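Local atomic coordinates of accelerated cell death 11 (PDB entry 4NT1), a protein that selectively transfers ceramide-1-phosphate and phytoceramide-1-phosphate between membranes, using the all-helical GLTP fold. Residues A[9-14]-A[178-183]; A[37-42]-A[68-73]; A[78-83]-A[195-200]; A[109-114]-A[133-138]; A[121-126]-A[160-165]. All blocks are in the same frame, centred on the assembly; numbering follows the deposited sequence.

Interaction 1: residues A[9-14]-A[178-183]; sequences KPLRKI and IHMQSY
Arg12 lays its aliphatic stem over one face of the His179 imidazole: CG of Arg12 sits above the ring centre, 3.7 Å from the centroid and nearly on the ring normal, a CH-pi contact. CG of Arg12 is anti to the carbonyl carbon (chi1 -52°), and the extended chain then carries the guanidinium past the ring, the two planes 11° apart. On the opposite face of the imidazole, offset toward its rim, lies CG2 of Ile178. Deeper in, Ile14 CG2 meets Tyr183 CD1 at 3.6 Å, and Leu11 CD1 touches Met180 CG at 4.2 Å. In this two-layer helical fold of the GLTP family, the contact joins the beginning of helix 10-25 to helix 173-199; the segments run in roughly the same direction, with axes 9.1 Å apart and an angle of 27°. No hydrogen bond crosses between the segments, and the polar ends are held from outside: Arg12 NE forms a salt bridge with Glu171, His179 ND1 is hydrogen-bonded to Ser15 OG, and Tyr183 OH to the carbonyl of Leu109. The bond to Ser15 is consistent with a fixed rotation of the imidazole, while Phe18 meets the Tyr183 ring edge-to-face and Phe116 lies against Leu11 and Met180.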
# COMPACT_ATOMS: atom_id res chain seq x y z
N LYS A 9 0.22 6.35 -18.16
CA LYS A 9 -0.79 5.45 -17.59
C LYS A 9 -0.38 4.97 -16.20
O LYS A 9 0.21 3.89 -16.05
CB LYS A 9 -1.01 4.25 -18.52
CG LYS A 9 -1.51 4.60 -19.91
CD LYS A 9 -2.89 5.25 -19.87
CE LYS A 9 -3.49 5.35 -21.26
NZ LYS A 9 -4.72 6.19 -21.29
N PRO A 10 -0.68 5.76 -15.17
CA PRO A 10 -0.22 5.47 -13.80
C PRO A 10 -0.67 4.12 -13.26
O PRO A 10 0.11 3.47 -12.56
CB PRO A 10 -0.81 6.62 -12.97
CG PRO A 10 -1.87 7.24 -13.84
CD PRO A 10 -1.41 7.04 -15.25
N LEU A 11 -1.90 3.69 -13.55
CA LEU A 11 -2.35 2.38 -13.10
C LEU A 11 -1.56 1.26 -13.76
O LEU A 11 -1.39 0.19 -13.19
CB LEU A 11 -3.83 2.16 -13.42
CG LEU A 11 -4.84 2.65 -12.39
CD1 LEU A 11 -6.25 2.20 -12.78
CD2 LEU A 11 -4.47 2.13 -11.01
N ARG A 12 -1.11 1.50 -14.99
CA ARG A 12 -0.37 0.48 -15.72
C ARG A 12 1.07 0.39 -15.20
O ARG A 12 1.65 -0.69 -15.14
CB ARG A 12 -0.41 0.77 -17.22
CG ARG A 12 -1.83 0.99 -17.74
CD ARG A 12 -1.93 1.01 -19.26
NE ARG A 12 -3.31 1.31 -19.67
CZ ARG A 12 -3.77 1.21 -20.91
NH1 ARG A 12 -2.98 0.80 -21.90
NH2 ARG A 12 -5.04 1.51 -21.16
N LYS A 13 1.64 1.52 -14.80
CA LYS A 13 2.97 1.51 -14.17
C LYS A 13 2.89 0.76 -12.84
O LYS A 13 3.78 -0.01 -12.49
CB LYS A 13 3.48 2.93 -13.95
CG LYS A 13 3.75 3.68 -15.26
CD LYS A 13 4.15 5.11 -14.99
CE LYS A 13 5.37 5.18 -14.09
NZ LYS A 13 5.69 6.57 -13.66
N ILE A 14 1.81 1.01 -12.10
CA ILE A 14 1.57 0.28 -10.86
C ILE A 14 1.42 -1.22 -11.09
O ILE A 14 2.06 -2.02 -10.41
CB ILE A 14 0.35 0.83 -10.13
CG1 ILE A 14 0.67 2.19 -9.51
CG2 ILE A 14 -0.10 -0.16 -9.06
CD1 ILE A 14 -0.57 2.96 -9.03
N ILE A 178 -9.18 -4.05 -15.40
CA ILE A 178 -8.11 -5.01 -15.67
C ILE A 178 -6.86 -4.73 -14.84
O ILE A 178 -6.27 -5.64 -14.24
CB ILE A 178 -7.78 -5.05 -17.16
CG1 ILE A 178 -8.85 -5.88 -17.89
CG2 ILE A 178 -6.39 -5.63 -17.39
CD1 ILE A 178 -8.95 -5.58 -19.36
N HIS A 179 -6.45 -3.47 -14.79
CA HIS A 179 -5.21 -3.14 -14.09
C HIS A 179 -5.37 -3.09 -12.58
O HIS A 179 -4.43 -3.40 -11.85
CB HIS A 179 -4.60 -1.87 -14.64
CG HIS A 179 -4.04 -2.03 -16.02
ND1 HIS A 179 -2.76 -2.49 -16.24
CD2 HIS A 179 -4.60 -1.85 -17.24
CE1 HIS A 179 -2.55 -2.56 -17.54
NE2 HIS A 179 -3.64 -2.17 -18.17
N MET A 180 -6.56 -2.72 -12.11
CA MET A 180 -6.85 -2.81 -10.68
C MET A 180 -6.81 -4.27 -10.23
O MET A 180 -6.18 -4.61 -9.23
CB MET A 180 -8.21 -2.18 -10.34
CG MET A 180 -8.20 -0.65 -10.33
SD MET A 180 -9.77 0.00 -9.73
CE MET A 180 -9.47 1.76 -9.81
N GLN A 181 -7.48 -5.13 -10.99
CA GLN A 181 -7.48 -6.55 -10.65
C GLN A 181 -6.06 -7.12 -10.71
O GLN A 181 -5.71 -8.01 -9.95
CB GLN A 181 -8.39 -7.33 -11.61
CG GLN A 181 -8.47 -8.80 -11.25
CD GLN A 181 -9.15 -9.02 -9.92
OE1 GLN A 181 -8.55 -9.52 -8.97
NE2 GLN A 181 -10.42 -8.65 -9.85
N SER A 182 -5.25 -6.61 -11.62
CA SER A 182 -3.87 -7.06 -11.71
C SER A 182 -3.13 -6.70 -10.43
O SER A 182 -2.46 -7.55 -9.83
CB SER A 182 -3.15 -6.43 -12.89
OG SER A 182 -1.83 -6.96 -13.00
N TYR A 183 -3.27 -5.44 -10.00
CA TYR A 183 -2.65 -5.02 -8.74
C TYR A 183 -3.14 -5.87 -7.58
O TYR A 183 -2.35 -6.25 -6.69
CB TYR A 183 -2.93 -3.54 -8.42
CG TYR A 183 -2.41 -3.18 -7.05
CD1 TYR A 183 -1.06 -2.87 -6.86
CD2 TYR A 183 -3.24 -3.19 -5.94
CE1 TYR A 183 -0.57 -2.57 -5.60
CE2 TYR A 183 -2.75 -2.88 -4.68
CZ TYR A 183 -1.41 -2.58 -4.52
OH TYR A 183 -0.93 -2.26 -3.26

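Interaction 2: residues A[37-42]-A[68-73]; sequences FSHACS and DLVRAS. With NA (sodium ion), chain E.
Ser38 and Val70 bring the backbones of the two antiparallel helical segments to a CA–CA distance of 5.2 Å, with the axes 8.8 Å apart and an angle of 148° between their directions. The approach is consistent with the small side chain of Ser38. Its CB lies 3.6 Å from Val70 CG2, and its OG packs against Val70 CA at 3.5 Å. That OG stands between the backbone N and the carbonyl carbon (chi1 67°), where it is hydrogen-bonded to the carbonyls of Val34 and Thr35. On one flank, Leu69 CD1 meets the Phe37 ring at its edge, near the ring plane, 4.4 Å from CE2 of Phe37; Cys41 SG lies over one face of the same ring, offset toward the rim. On the other, Val70 CG1 touches His39 CD2. Ser73 turns its hydroxyl back to donate to Val70 O (OG to O 2.7 Å), while its own carbonyl oxygen binds the sodium ion at 2.5 Å. Two waters, Thr35 OG1 and Ile76 O complete the metal site, so the ion ties the start of helix 34-51 to residues 73-76. In the all-helical GLTP fold, the Leu69 side chain is about 8 Å from that of the lipid-binding Arg104. Helix 98-121 packs on Phe37 and Cys41 through Leu102, Val105 and Leu109, and helix 10-25 covers Ala40.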
# COMPACT_ATOMS: atom_id res chain seq x y z
N PHE A 37 11.57 -2.57 -4.58
CA PHE A 37 10.36 -2.54 -3.75
C PHE A 37 9.94 -1.12 -3.41
O PHE A 37 8.79 -0.74 -3.60
CB PHE A 37 10.61 -3.34 -2.47
CG PHE A 37 9.49 -3.24 -1.46
CD1 PHE A 37 8.35 -4.01 -1.60
CD2 PHE A 37 9.60 -2.38 -0.38
CE1 PHE A 37 7.32 -3.93 -0.67
CE2 PHE A 37 8.57 -2.29 0.56
CZ PHE A 37 7.43 -3.07 0.41
N SER A 38 10.88 -0.31 -2.93
CA SER A 38 10.52 1.04 -2.50
C SER A 38 10.04 1.90 -3.67
O SER A 38 9.08 2.67 -3.54
CB SER A 38 11.66 1.71 -1.73
OG SER A 38 12.78 1.96 -2.57
N HIS A 39 10.68 1.74 -4.83
CA HIS A 39 10.25 2.43 -6.04
C HIS A 39 8.81 2.06 -6.45
O HIS A 39 8.02 2.92 -6.82
CB HIS A 39 11.21 2.15 -7.20
CG HIS A 39 12.51 2.89 -7.10
ND1 HIS A 39 13.34 3.08 -8.18
CD2 HIS A 39 13.13 3.48 -6.04
CE1 HIS A 39 14.41 3.76 -7.80
NE2 HIS A 39 14.30 4.02 -6.51
N ALA A 40 8.48 0.77 -6.39
CA ALA A 40 7.13 0.32 -6.72
C ALA A 40 6.11 0.92 -5.76
O ALA A 40 5.04 1.38 -6.18
CB ALA A 40 7.05 -1.20 -6.68
N CYS A 41 6.44 0.92 -4.48
CA CYS A 41 5.58 1.52 -3.48
C CYS A 41 5.35 3.00 -3.75
O CYS A 41 4.27 3.53 -3.49
CB CYS A 41 6.15 1.30 -2.08
SG CYS A 41 6.10 -0.44 -1.54
N SER A 42 6.37 3.67 -4.29
CA SER A 42 6.26 5.10 -4.57
C SER A 42 5.29 5.37 -5.72
O SER A 42 4.71 6.45 -5.80
CB SER A 42 7.64 5.71 -4.85
OG SER A 42 7.55 7.12 -4.94
N ASP A 68 11.11 7.56 2.98
CA ASP A 68 12.18 7.18 3.90
C ASP A 68 12.87 5.89 3.43
O ASP A 68 14.10 5.77 3.51
CB ASP A 68 11.67 7.00 5.34
CG ASP A 68 11.23 8.32 5.98
OD1 ASP A 68 11.67 9.38 5.50
OD2 ASP A 68 10.45 8.28 6.96
N LEU A 69 12.10 4.92 2.95
CA LEU A 69 12.68 3.68 2.47
C LEU A 69 13.44 3.88 1.15
O LEU A 69 14.48 3.27 0.94
CB LEU A 69 11.62 2.58 2.32
CG LEU A 69 11.11 1.94 3.61
CD1 LEU A 69 10.11 0.83 3.31
CD2 LEU A 69 12.26 1.42 4.46
N VAL A 70 12.91 4.72 0.27
CA VAL A 70 13.59 5.01 -0.99
C VAL A 70 14.95 5.62 -0.69
O VAL A 70 15.98 5.17 -1.21
CB VAL A 70 12.78 5.96 -1.88
CG1 VAL A 70 13.63 6.42 -3.07
CG2 VAL A 70 11.51 5.29 -2.37
N ARG A 71 14.96 6.63 0.17
CA ARG A 71 16.20 7.28 0.57
C ARG A 71 17.18 6.26 1.14
O ARG A 71 18.35 6.24 0.75
CB ARG A 71 15.94 8.38 1.61
CG ARG A 71 17.18 9.21 1.95
CD ARG A 71 16.85 10.33 2.93
NE ARG A 71 15.67 11.09 2.52
CZ ARG A 71 14.48 10.99 3.10
NH1 ARG A 71 14.32 10.18 4.14
NH2 ARG A 71 13.46 11.70 2.65
N ALA A 72 16.69 5.40 2.03
CA ALA A 72 17.54 4.42 2.70
C ALA A 72 17.99 3.27 1.79
O ALA A 72 19.02 2.65 2.02
CB ALA A 72 16.83 3.86 3.93
N SER A 73 17.20 2.99 0.75
CA SER A 73 17.43 1.83 -0.09
C SER A 73 18.82 1.79 -0.73
O SER A 73 19.27 0.74 -1.16
CB SER A 73 16.34 1.72 -1.17
OG SER A 73 16.47 2.74 -2.15
NA NA E . 19.69 -1.04 -2.84
O HOH W 1 18.16 -2.75 -3.23
O HOH W 2 21.31 -3.22 -3.35

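Interaction 3: residues A[78-83]-A[195-200]; sequences TLVVMM and DNLFLS
Met83 and Leu197 bury the most surface here. Met83 SD rests against Leu197 CB at 3.6 Å, and Leu197 CD1 is nearly as close to the sulfur. The thioether then bends at chi3 (73°), which brings CE over the centre of the Phe198 ring, 3.7 Å from the centroid and only 7° off the normal. This is a CH-pi contact; the sulfur, 4.7 Å from the same centroid, approaches obliquely in a Met-aromatic contact. The two branches of Leu197 part company: CD1 reaches Leu79 CB at 4.1 Å, and CD2 meets Val80 CG2 at 3.9 Å. Thr78 is the N-cap of helix 79-88, its OG1 accepting from Val81 N; in the GLTP fold the contact joins the start of this helix to the C-terminal end of helix 173-199. Helix 98-121 backs the group, with Thr99 touching both Met83 and Phe198, whose side chain is about 7 Å from those of the lipid-binding Arg100 and Arg104. No hydrogen bond links the segments; the contact between them is apolar, resting on shape and dispersion.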
# COMPACT_ATOMS: atom_id res chain seq x y z
N THR A 78 18.32 -6.43 0.41
CA THR A 78 17.02 -7.10 0.35
C THR A 78 16.21 -6.89 1.63
O THR A 78 16.77 -6.53 2.66
CB THR A 78 17.18 -8.63 0.17
OG1 THR A 78 17.74 -9.20 1.37
CG2 THR A 78 18.07 -8.95 -1.03
N LEU A 79 14.90 -7.12 1.55
CA LEU A 79 14.04 -6.93 2.71
C LEU A 79 14.43 -7.83 3.87
O LEU A 79 14.40 -7.41 5.03
CB LEU A 79 12.56 -7.13 2.35
CG LEU A 79 11.93 -6.10 1.42
CD1 LEU A 79 10.50 -6.48 1.05
CD2 LEU A 79 11.96 -4.69 2.02
N VAL A 80 14.81 -9.07 3.56
CA VAL A 80 15.26 -10.01 4.60
C VAL A 80 16.50 -9.49 5.33
O VAL A 80 16.54 -9.48 6.56
CB VAL A 80 15.53 -11.41 4.00
CG1 VAL A 80 16.38 -12.24 4.95
CG2 VAL A 80 14.21 -12.11 3.70
N VAL A 81 17.50 -9.08 4.57
CA VAL A 81 18.72 -8.54 5.16
C VAL A 81 18.41 -7.31 6.01
O VAL A 81 18.91 -7.17 7.12
CB VAL A 81 19.78 -8.23 4.08
CG1 VAL A 81 20.90 -7.35 4.62
CG2 VAL A 81 20.34 -9.54 3.52
N MET A 82 17.55 -6.44 5.48
CA MET A 82 17.14 -5.22 6.17
C MET A 82 16.54 -5.55 7.54
O MET A 82 16.92 -4.97 8.55
CB MET A 82 16.11 -4.49 5.31
CG MET A 82 15.77 -3.08 5.75
SD MET A 82 14.47 -2.37 4.72
CE MET A 82 13.03 -3.20 5.41
N MET A 83 15.60 -6.50 7.56
CA MET A 83 14.95 -6.87 8.81
C MET A 83 15.88 -7.60 9.76
O MET A 83 15.83 -7.38 10.97
CB MET A 83 13.69 -7.70 8.55
CG MET A 83 12.58 -6.87 7.96
SD MET A 83 11.13 -7.84 7.57
CE MET A 83 10.48 -8.15 9.22
N ASP A 195 3.92 -9.88 5.61
CA ASP A 195 3.41 -10.33 6.90
C ASP A 195 4.26 -11.48 7.44
O ASP A 195 4.60 -11.50 8.62
CB ASP A 195 1.96 -10.81 6.79
CG ASP A 195 0.94 -9.68 6.87
OD1 ASP A 195 1.31 -8.54 7.21
OD2 ASP A 195 -0.25 -9.94 6.59
N ASN A 196 4.56 -12.44 6.58
CA ASN A 196 5.33 -13.61 7.01
C ASN A 196 6.76 -13.30 7.46
O ASN A 196 7.27 -13.97 8.36
CB ASN A 196 5.32 -14.71 5.93
CG ASN A 196 3.98 -15.42 5.85
OD1 ASN A 196 3.20 -15.41 6.80
ND2 ASN A 196 3.72 -16.07 4.72
N LEU A 197 7.41 -12.31 6.85
CA LEU A 197 8.72 -11.88 7.35
C LEU A 197 8.62 -11.51 8.83
O LEU A 197 9.53 -11.80 9.61
CB LEU A 197 9.27 -10.70 6.55
CG LEU A 197 9.60 -10.97 5.09
CD1 LEU A 197 10.22 -9.74 4.47
CD2 LEU A 197 10.53 -12.17 4.96
N PHE A 198 7.53 -10.85 9.20
CA PHE A 198 7.31 -10.42 10.58
C PHE A 198 6.92 -11.61 11.46
O PHE A 198 7.50 -11.83 12.53
CB PHE A 198 6.24 -9.32 10.68
CG PHE A 198 6.69 -7.98 10.17
CD1 PHE A 198 6.74 -7.71 8.81
CD2 PHE A 198 7.07 -6.97 11.06
CE1 PHE A 198 7.16 -6.48 8.34
CE2 PHE A 198 7.49 -5.73 10.61
CZ PHE A 198 7.54 -5.48 9.24
N LEU A 199 5.92 -12.37 11.01
CA LEU A 199 5.36 -13.44 11.82
C LEU A 199 6.32 -14.61 12.06
O LEU A 199 6.29 -15.23 13.12
CB LEU A 199 4.06 -13.96 11.20
CG LEU A 199 2.97 -12.90 11.03
CD1 LEU A 199 1.80 -13.45 10.22
CD2 LEU A 199 2.51 -12.40 12.38
N SER A 200 7.16 -14.89 11.07
CA SER A 200 8.12 -15.99 11.17
C SER A 200 9.26 -15.65 12.13
O SER A 200 10.00 -16.54 12.57
CB SER A 200 8.68 -16.35 9.79
OG SER A 200 9.49 -15.30 9.27

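Interaction 4: residues A[109-114]-A[133-138]; sequences LDMVKV and TKSYAQ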
# COMPACT_ATOMS: atom_id res chain seq x y z
N LEU A 109 -0.16 -0.62 1.12
CA LEU A 109 -0.36 -1.52 -0.02
C LEU A 109 -1.63 -2.33 0.16
O LEU A 109 -2.37 -2.56 -0.80
CB LEU A 109 0.81 -2.48 -0.18
CG LEU A 109 2.17 -1.85 -0.47
CD1 LEU A 109 3.25 -2.93 -0.48
CD2 LEU A 109 2.15 -1.06 -1.79
N ASP A 110 -1.88 -2.76 1.39
CA ASP A 110 -3.06 -3.54 1.72
C ASP A 110 -4.32 -2.68 1.57
O ASP A 110 -5.31 -3.13 0.99
CB ASP A 110 -2.92 -4.11 3.14
CG ASP A 110 -3.83 -5.30 3.41
OD1 ASP A 110 -4.36 -5.89 2.45
OD2 ASP A 110 -4.01 -5.64 4.61
N MET A 111 -4.28 -1.44 2.06
CA MET A 111 -5.46 -0.58 1.90
C MET A 111 -5.81 -0.37 0.42
O MET A 111 -6.99 -0.37 0.04
CB MET A 111 -5.31 0.78 2.59
CG MET A 111 -6.68 1.47 2.83
SD MET A 111 -6.62 3.27 2.70
CE MET A 111 -6.73 3.53 0.93
N VAL A 112 -4.80 -0.17 -0.41
CA VAL A 112 -5.03 0.01 -1.84
C VAL A 112 -5.58 -1.28 -2.44
O VAL A 112 -6.53 -1.24 -3.23
CB VAL A 112 -3.77 0.50 -2.59
CG1 VAL A 112 -4.04 0.57 -4.11
CG2 VAL A 112 -3.33 1.87 -2.07
N LYS A 113 -5.03 -2.42 -2.05
CA LYS A 113 -5.56 -3.70 -2.51
C LYS A 113 -7.06 -3.83 -2.20
O LYS A 113 -7.83 -4.23 -3.07
CB LYS A 113 -4.81 -4.88 -1.88
CG LYS A 113 -5.34 -6.23 -2.37
CD LYS A 113 -4.77 -7.41 -1.60
CE LYS A 113 -5.51 -7.65 -0.32
NZ LYS A 113 -5.77 -9.11 -0.14
N VAL A 114 -7.46 -3.53 -0.97
CA VAL A 114 -8.88 -3.64 -0.59
C VAL A 114 -9.72 -2.60 -1.30
O VAL A 114 -10.82 -2.88 -1.76
CB VAL A 114 -9.08 -3.51 0.94
CG1 VAL A 114 -10.59 -3.52 1.29
CG2 VAL A 114 -8.34 -4.62 1.67
N THR A 133 -14.47 3.83 2.29
CA THR A 133 -14.79 3.60 3.70
C THR A 133 -14.43 2.18 4.17
O THR A 133 -13.85 2.00 5.23
CB THR A 133 -16.28 3.89 4.00
OG1 THR A 133 -16.54 5.27 3.76
CG2 THR A 133 -16.62 3.55 5.45
N LYS A 134 -14.77 1.17 3.36
CA LYS A 134 -14.51 -0.22 3.75
C LYS A 134 -13.01 -0.53 3.81
O LYS A 134 -12.56 -1.25 4.70
CB LYS A 134 -15.20 -1.19 2.80
CG LYS A 134 -16.71 -1.26 2.99
CD LYS A 134 -17.35 -2.16 1.94
CE LYS A 134 -18.85 -2.30 2.16
NZ LYS A 134 -19.49 -3.22 1.17
N SER A 135 -12.25 0.01 2.87
CA SER A 135 -10.82 -0.25 2.87
C SER A 135 -10.15 0.48 4.04
O SER A 135 -9.26 -0.07 4.68
CB SER A 135 -10.18 0.13 1.52
OG SER A 135 -10.33 1.52 1.26
N TYR A 136 -10.60 1.69 4.33
CA TYR A 136 -10.04 2.42 5.47
C TYR A 136 -10.35 1.72 6.79
O TYR A 136 -9.47 1.53 7.62
CB TYR A 136 -10.56 3.87 5.53
CG TYR A 136 -10.15 4.52 6.82
CD1 TYR A 136 -8.87 5.06 6.96
CD2 TYR A 136 -11.00 4.54 7.92
CE1 TYR A 136 -8.47 5.63 8.15
CE2 TYR A 136 -10.59 5.12 9.12
CZ TYR A 136 -9.33 5.65 9.22
OH TYR A 136 -8.92 6.23 10.40
N ALA A 137 -11.61 1.33 6.96
CA ALA A 137 -12.06 0.73 8.22
C ALA A 137 -11.39 -0.63 8.47
O ALA A 137 -11.11 -0.98 9.61
CB ALA A 137 -13.58 0.59 8.23
N GLN A 138 -11.15 -1.39 7.41
CA GLN A 138 -10.50 -2.68 7.58
C GLN A 138 -9.01 -2.54 7.88
O GLN A 138 -8.47 -3.23 8.75
CB GLN A 138 -10.68 -3.57 6.35
CG GLN A 138 -9.99 -4.93 6.47
CD GLN A 138 -10.07 -5.74 5.19
OE1 GLN A 138 -11.09 -5.73 4.51
NE2 GLN A 138 -8.99 -6.45 4.87
O HOH W 3 -6.14 -6.12 6.06
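Gln138 meets Val114 with its flat terminal amide: both Val114 methyls lie on the same side of the Gln138 amide plane, offset from its centre, with CG2 of Val114 3.7 Å from NE2. The side chain is extended beyond CG, which is anti to the backbone N (chi1 179°), and its amide NH2 donates to a water that in turn donates to Asp110 OD2, at 3.1 Å from Gln138 NE2 and 2.6 Å from Asp110 OD2. The other flat group, the Tyr136 ring, starts from a CB directed away from helix 109-114; the ring meets that of Phe57, the planes about 60° apart, and its hydroxyl is hydrogen-bonded to His144 ND1. Between these two lies the close approach of the helices, whose axes come within 8.5 Å at an angle of 147°. Here Ser135 CB fits against Met111 O at 3.6 Å and Val114 CG1 at 3.7 Å. The buried hydroxyl of Ser135 is satisfied by the carbonyls of Pro131 and Ala132 in its own helix. Met111 adds CG, 3.5 Å from Ser135 O, before its chain bends at chi2 and chi3. This is close antiparallel helix packing over a serine, joining helix 98-121 to helix 129-139 in the GLTP fold; His144 binds the phosphorylated sphingolipid, and its bond to Tyr136 is consistent with a second-shell role for Tyr136 in positioning that imidazole.

Interaction 5: residues A[121-126]-A[160-165]; sequences ASEGDN and PTRAHL
Arg162 reaches out as an extended arm toward the turn 122-125; its side chain and that of Glu123 cross obliquely, while the guanidinium and carboxylate planes are only 16° apart. The two charged groups do not touch: Arg162 NH2 packs instead on Glu123 CA at 3.7 Å and, more loosely, on CB, while Glu123 OE1 forms a salt bridge with Lys177. CG of Arg162 is anti to the backbone N (chi1 177°), and the straight chain beyond it lays CD 3.2 Å from Asp125 O. At the guanidinium edge, in its plane, lie Ser122 OG and a water. The water accepts from Arg162 NH1 at 2.7 Å and donates to Ser122 OG at 2.9 Å; Ser122 OG is also hydrogen-bonded to the carbonyls of Gln118 and Ile119. Ser122 to Asp125 form a type II beta turn just after helix 98-121, closed by Asp125 N bonding to Ser122 O; Gly124 occupies its third position, where its positive phi would press a CB against the preceding carbonyl. In the other segment, Thr161 is the N-cap of helix 162-168, its OG1 accepting from His164 N. Arg162 N, in the first turn of that helix, donates to Asn126 O at 3.2 Å, with an N-H...O angle of 162°. The buried guanidinium has further partners: NE makes a salt bridge with Glu173, and NH1 is hydrogen-bonded to Ile119 O.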
# COMPACT_ATOMS: atom_id res chain seq x y z
N ALA A 121 -15.82 -4.81 -6.97
CA ALA A 121 -17.01 -5.47 -6.44
C ALA A 121 -18.25 -4.57 -6.48
O ALA A 121 -19.38 -5.06 -6.52
CB ALA A 121 -16.76 -5.95 -5.01
N SER A 122 -18.05 -3.26 -6.49
CA SER A 122 -19.19 -2.35 -6.50
C SER A 122 -19.50 -1.78 -7.89
O SER A 122 -20.21 -0.79 -8.00
CB SER A 122 -18.98 -1.22 -5.49
OG SER A 122 -17.91 -0.40 -5.90
N GLU A 123 -18.97 -2.41 -8.93
CA GLU A 123 -19.19 -1.95 -10.29
C GLU A 123 -20.68 -1.66 -10.53
O GLU A 123 -21.53 -2.48 -10.20
CB GLU A 123 -18.70 -3.01 -11.28
CG GLU A 123 -18.73 -2.56 -12.73
CD GLU A 123 -18.24 -3.65 -13.67
OE1 GLU A 123 -17.85 -4.73 -13.19
OE2 GLU A 123 -18.26 -3.42 -14.90
N GLY A 124 -20.97 -0.49 -11.09
CA GLY A 124 -22.35 -0.06 -11.25
C GLY A 124 -22.71 1.06 -10.29
O GLY A 124 -23.66 1.81 -10.50
N ASP A 125 -21.95 1.15 -9.20
CA ASP A 125 -22.07 2.25 -8.26
C ASP A 125 -21.22 3.41 -8.76
O ASP A 125 -20.07 3.22 -9.17
CB ASP A 125 -21.60 1.83 -6.87
CG ASP A 125 -22.48 0.76 -6.26
OD1 ASP A 125 -23.35 0.21 -6.98
OD2 ASP A 125 -22.30 0.45 -5.06
N ASN A 126 -21.78 4.62 -8.75
CA ASN A 126 -21.05 5.78 -9.25
C ASN A 126 -20.24 6.47 -8.15
O ASN A 126 -19.43 7.35 -8.42
CB ASN A 126 -22.01 6.77 -9.91
CG ASN A 126 -22.67 6.18 -11.14
OD1 ASN A 126 -23.89 6.25 -11.32
ND2 ASN A 126 -21.86 5.57 -11.98
N PRO A 160 -13.49 12.05 -4.83
CA PRO A 160 -13.89 12.27 -6.22
C PRO A 160 -14.97 11.26 -6.60
O PRO A 160 -15.06 10.21 -5.97
CB PRO A 160 -12.61 11.96 -7.00
CG PRO A 160 -11.87 10.99 -6.14
CD PRO A 160 -12.15 11.45 -4.72
N THR A 161 -15.79 11.57 -7.60
CA THR A 161 -16.66 10.56 -8.19
C THR A 161 -15.81 9.44 -8.77
O THR A 161 -14.63 9.64 -9.08
CB THR A 161 -17.54 11.15 -9.31
OG1 THR A 161 -16.74 11.40 -10.47
CG2 THR A 161 -18.19 12.45 -8.84
N ARG A 162 -16.40 8.26 -8.91
CA ARG A 162 -15.69 7.13 -9.48
C ARG A 162 -15.20 7.48 -10.88
O ARG A 162 -14.06 7.19 -11.25
CB ARG A 162 -16.60 5.91 -9.48
CG ARG A 162 -16.02 4.66 -10.11
CD ARG A 162 -17.05 3.55 -10.02
NE ARG A 162 -16.66 2.35 -10.75
CZ ARG A 162 -16.59 1.14 -10.22
NH1 ARG A 162 -16.91 0.94 -8.94
NH2 ARG A 162 -16.22 0.12 -10.98
N ALA A 163 -16.06 8.13 -11.65
CA ALA A 163 -15.70 8.57 -13.00
C ALA A 163 -14.53 9.55 -13.00
O ALA A 163 -13.67 9.50 -13.87
CB ALA A 163 -16.91 9.18 -13.70
N HIS A 164 -14.52 10.45 -12.03
CA HIS A 164 -13.44 11.43 -11.93
C HIS A 164 -12.12 10.75 -11.57
O HIS A 164 -11.07 11.11 -12.11
CB HIS A 164 -13.78 12.51 -10.89
CG HIS A 164 -12.78 13.61 -10.83
ND1 HIS A 164 -12.60 14.40 -9.71
CD2 HIS A 164 -11.89 14.06 -11.75
CE1 HIS A 164 -11.64 15.28 -9.95
NE2 HIS A 164 -11.19 15.09 -11.18
N LEU A 165 -12.16 9.76 -10.69
CA LEU A 165 -10.94 9.01 -10.34
C LEU A 165 -10.36 8.33 -11.57
O LEU A 165 -9.15 8.37 -11.82
CB LEU A 165 -11.20 7.99 -9.23
CG LEU A 165 -10.00 7.10 -8.89
CD1 LEU A 165 -8.88 7.94 -8.28
CD2 LEU A 165 -10.36 5.93 -7.96
O HOH W 4 -17.64 2.33 -6.80

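Helix 98-121, which carries one side of interaction 4, also packs on interactions 1, 2 and 3. Interactions 1 and 4 touch directly, Tyr183 CE2 lying 3.7 Å from Val112 CG1. Leu109 also reaches interaction 2, its CD1 being 3.9 Å from Cys41 SG, although the centres of interactions 2 and 4 are 21 Å apart. Interaction 2 meets interaction 3 where Phe37 CD2 packs on Leu79 CD2 at 4.1 Å. The lipid-headgroup site lies near three of them: the side chains of Leu69 and Phe198 are about 8 and 7 Å from that of Arg104, and interaction 4 reaches the site through Tyr136. Interaction 5 lies away from it, about 36 Å from interaction 3 and about 16 Å from interactions 1 and 4, centre to centre.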